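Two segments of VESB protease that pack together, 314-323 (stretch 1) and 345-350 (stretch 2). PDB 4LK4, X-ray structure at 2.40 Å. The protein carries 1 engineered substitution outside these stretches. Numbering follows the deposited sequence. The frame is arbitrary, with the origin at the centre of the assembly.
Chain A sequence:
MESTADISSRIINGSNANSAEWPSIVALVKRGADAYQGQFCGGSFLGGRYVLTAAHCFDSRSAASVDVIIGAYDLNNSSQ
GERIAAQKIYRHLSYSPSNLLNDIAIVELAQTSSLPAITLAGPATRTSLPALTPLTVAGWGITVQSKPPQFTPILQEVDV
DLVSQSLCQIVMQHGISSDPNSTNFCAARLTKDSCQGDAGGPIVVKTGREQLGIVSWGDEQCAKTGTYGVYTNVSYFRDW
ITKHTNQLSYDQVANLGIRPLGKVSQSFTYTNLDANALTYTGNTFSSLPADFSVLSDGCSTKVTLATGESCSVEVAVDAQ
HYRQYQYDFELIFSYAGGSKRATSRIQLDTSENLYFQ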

# COMPACT_ATOMS: atom_id res chain seq x y z
N GLU A 314 12.88 16.04 14.56
CA GLU A 314 11.78 16.94 14.92
C GLU A 314 11.81 18.14 13.98
O GLU A 314 12.76 18.92 13.98
N VAL A 315 10.79 18.26 13.13
CA VAL A 315 10.78 19.26 12.09
C VAL A 315 9.71 20.28 12.32
O VAL A 315 8.77 20.03 13.05
N ALA A 316 9.88 21.42 11.68
CA ALA A 316 8.94 22.51 11.84
C ALA A 316 8.64 23.23 10.54
O ALA A 316 9.41 23.18 9.59
N VAL A 317 7.49 23.89 10.53
CA VAL A 317 7.06 24.72 9.42
C VAL A 317 6.54 26.02 10.01
O VAL A 317 5.64 26.01 10.85
N ASP A 318 7.12 27.12 9.55
CA ASP A 318 6.69 28.45 9.94
C ASP A 318 5.70 28.88 8.87
O ASP A 318 6.08 29.41 7.82
N ALA A 319 4.43 28.59 9.11
CA ALA A 319 3.37 28.93 8.17
C ALA A 319 2.95 30.36 8.42
O ALA A 319 2.28 30.66 9.42
N GLN A 320 3.36 31.25 7.52
CA GLN A 320 3.04 32.66 7.63
C GLN A 320 2.11 33.14 6.52
O GLN A 320 1.66 34.28 6.56
N HIS A 321 1.80 32.28 5.55
CA HIS A 321 0.85 32.59 4.48
C HIS A 321 -0.33 31.65 4.51
O HIS A 321 -0.34 30.64 5.22
N TYR A 322 -1.31 31.99 3.67
CA TYR A 322 -2.55 31.23 3.54
C TYR A 322 -2.47 30.29 2.35
O TYR A 322 -2.70 30.70 1.21
N ARG A 323 -2.16 29.03 2.62
CA ARG A 323 -1.97 28.05 1.55
C ARG A 323 -1.79 26.63 2.10
O ARG A 323 -1.82 26.40 3.31
N ARG A 345 6.74 13.04 5.17
CA ARG A 345 5.99 14.19 4.70
C ARG A 345 5.33 14.88 5.87
O ARG A 345 4.77 14.25 6.73
N ILE A 346 5.42 16.20 5.89
CA ILE A 346 4.69 17.01 6.81
C ILE A 346 3.77 17.88 5.98
O ILE A 346 4.17 18.45 4.98
N GLN A 347 2.54 17.96 6.41
CA GLN A 347 1.53 18.60 5.63
C GLN A 347 0.56 19.29 6.56
O GLN A 347 0.27 18.77 7.64
N LEU A 348 0.03 20.42 6.09
CA LEU A 348 -0.95 21.22 6.81
C LEU A 348 -1.58 22.24 5.88
O LEU A 348 -1.12 22.45 4.76
N ASP A 349 -2.64 22.88 6.35
CA ASP A 349 -3.38 23.82 5.51
C ASP A 349 -3.89 25.02 6.31
O ASP A 349 -4.40 24.83 7.42
N THR A 350 -3.77 26.22 5.72
CA THR A 350 -4.21 27.49 6.35
C THR A 350 -5.16 28.31 5.44
O THR A 350 -5.32 28.00 4.24

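The contact between these two segments of VESB protease is a face-to-face packing of two strands through aliphatic side chains, closed at one end by a threonine that hydrogen-bonds to the neighbouring backbone. Strands 314-319 and 345-349 run in nearly the same direction, at 28° to one another, and their axes come no closer than 8.8 Å. Such a separation is too wide for the backbones to pair and leaves room for a layer of side chains.

Alternation along an extended chain decides which residues fill that layer. Val-315, Val-317 and Ala-319 point toward the second strand, whereas Ala-316 points away; across the gap, Ile-346 and Leu-348 point toward the first strand and Gln-347 away. The inward residues interlock in a stagger. Ile-346, with both chi angles t, sits against both valines: its CD1 is 3.7 Å from Val-315 CG2 (Val-315 rotamer m) and 4.3 Å from Val-317 CG2 (Val-317 rotamer t), and its CG2 is 4.1 Å from Val-317 CG2. Leu-348 takes the less usual p setting at chi1, with chi2 between wells at 110°. Its CD2 lies 4.1 Å from Val-317 CB and its CD1 4.1 Å from Ala-319 CB, so the two methyls contact successive inward residues.

Beyond Ala-319 the backbones converge, and the chemistry becomes polar. Thr-350, rotamer p, serves as both donor and acceptor: its OG1 donates to His-321 O at 2.7 Å and accepts from Arg-323 N at 3.0 Å, while the backbone adds a bond from Thr-350 N to Arg-323 O at 3.1 Å. Its methyl CG2 stays with the apolar layer, 4.3 Å from Ala-319 CB. The side chains of His-321, Tyr-322 and Arg-323 do not point toward the second strand; there the first stretch offers mainly its backbone. One residue thus joins the hydrophobic layer to a hydrogen-bonded end.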

# COMPACT_ATOMS: atom_id res chain seq x y z
CB GLU A 314 11.88 17.35 16.38
CG GLU A 314 10.57 17.81 17.01
CD GLU A 314 10.79 18.59 18.33
OE1 GLU A 314 11.95 18.89 18.74
OE2 GLU A 314 9.76 18.91 18.96
CB VAL A 315 10.59 18.65 10.69
CG1 VAL A 315 11.61 17.55 10.46
CG2 VAL A 315 9.18 18.14 10.48
CB ALA A 316 9.45 23.49 12.89
CB VAL A 317 5.94 24.06 8.60
CG1 VAL A 317 5.37 25.05 7.59
CG2 VAL A 317 6.46 22.82 7.90
CB ASP A 318 7.90 29.40 10.01
CG ASP A 318 7.56 30.76 10.61
OD1 ASP A 318 6.54 30.87 11.34
OD2 ASP A 318 8.34 31.72 10.39
CB ALA A 319 2.19 28.00 8.34
CB GLN A 320 4.34 33.47 7.66
CG GLN A 320 5.20 33.22 8.90
CD GLN A 320 4.62 33.83 10.19
OE1 GLN A 320 4.68 35.05 10.39
NE2 GLN A 320 4.08 32.98 11.07
CB HIS A 321 1.51 32.44 3.11
CG HIS A 321 2.73 33.28 2.94
ND1 HIS A 321 4.00 32.81 3.21
CD2 HIS A 321 2.88 34.55 2.51
CE1 HIS A 321 4.88 33.77 2.97
NE2 HIS A 321 4.22 34.83 2.54
CB TYR A 322 -3.73 32.19 3.38
CG TYR A 322 -4.04 32.99 4.63
CD1 TYR A 322 -4.24 32.34 5.85
CD2 TYR A 322 -4.16 34.37 4.60
CE1 TYR A 322 -4.54 33.03 6.99
CE2 TYR A 322 -4.46 35.08 5.75
CZ TYR A 322 -4.65 34.40 6.94
OH TYR A 322 -4.94 35.05 8.11
CB ARG A 323 -0.77 28.44 0.67
CG ARG A 323 0.55 28.64 1.42
CD ARG A 323 1.63 29.13 0.46
NE ARG A 323 2.96 28.58 0.76
CZ ARG A 323 3.32 27.30 0.59
NH1 ARG A 323 2.45 26.39 0.14
NH2 ARG A 323 4.56 26.90 0.87
CB ARG A 345 4.91 13.77 3.73
CG ARG A 345 3.85 14.84 3.48
CD ARG A 345 2.88 14.45 2.38
NE ARG A 345 3.56 14.44 1.09
CZ ARG A 345 3.10 13.89 -0.02
NH1 ARG A 345 1.89 13.28 -0.05
NH2 ARG A 345 3.84 13.92 -1.13
CB ILE A 346 5.61 17.85 7.70
CG1 ILE A 346 4.81 18.56 8.76
CG2 ILE A 346 6.42 18.87 6.90
CD1 ILE A 346 5.68 19.05 9.89
CB GLN A 347 0.79 17.55 4.82
CG GLN A 347 -0.33 18.11 3.97
CD GLN A 347 -0.86 17.09 2.96
OE1 GLN A 347 -0.27 16.03 2.73
NE2 GLN A 347 -1.98 17.43 2.34
CB LEU A 348 -0.28 21.94 7.98
CG LEU A 348 0.85 22.90 7.60
CD1 LEU A 348 0.39 24.32 7.84
CD2 LEU A 348 2.08 22.61 8.44
CB ASP A 349 -4.55 23.11 4.83
CG ASP A 349 -5.04 23.83 3.59
OD1 ASP A 349 -5.06 25.08 3.55
OD2 ASP A 349 -5.42 23.14 2.62
CB THR A 350 -2.98 28.37 6.74
OG1 THR A 350 -2.19 28.65 5.58
CG2 THR A 350 -2.06 27.67 7.76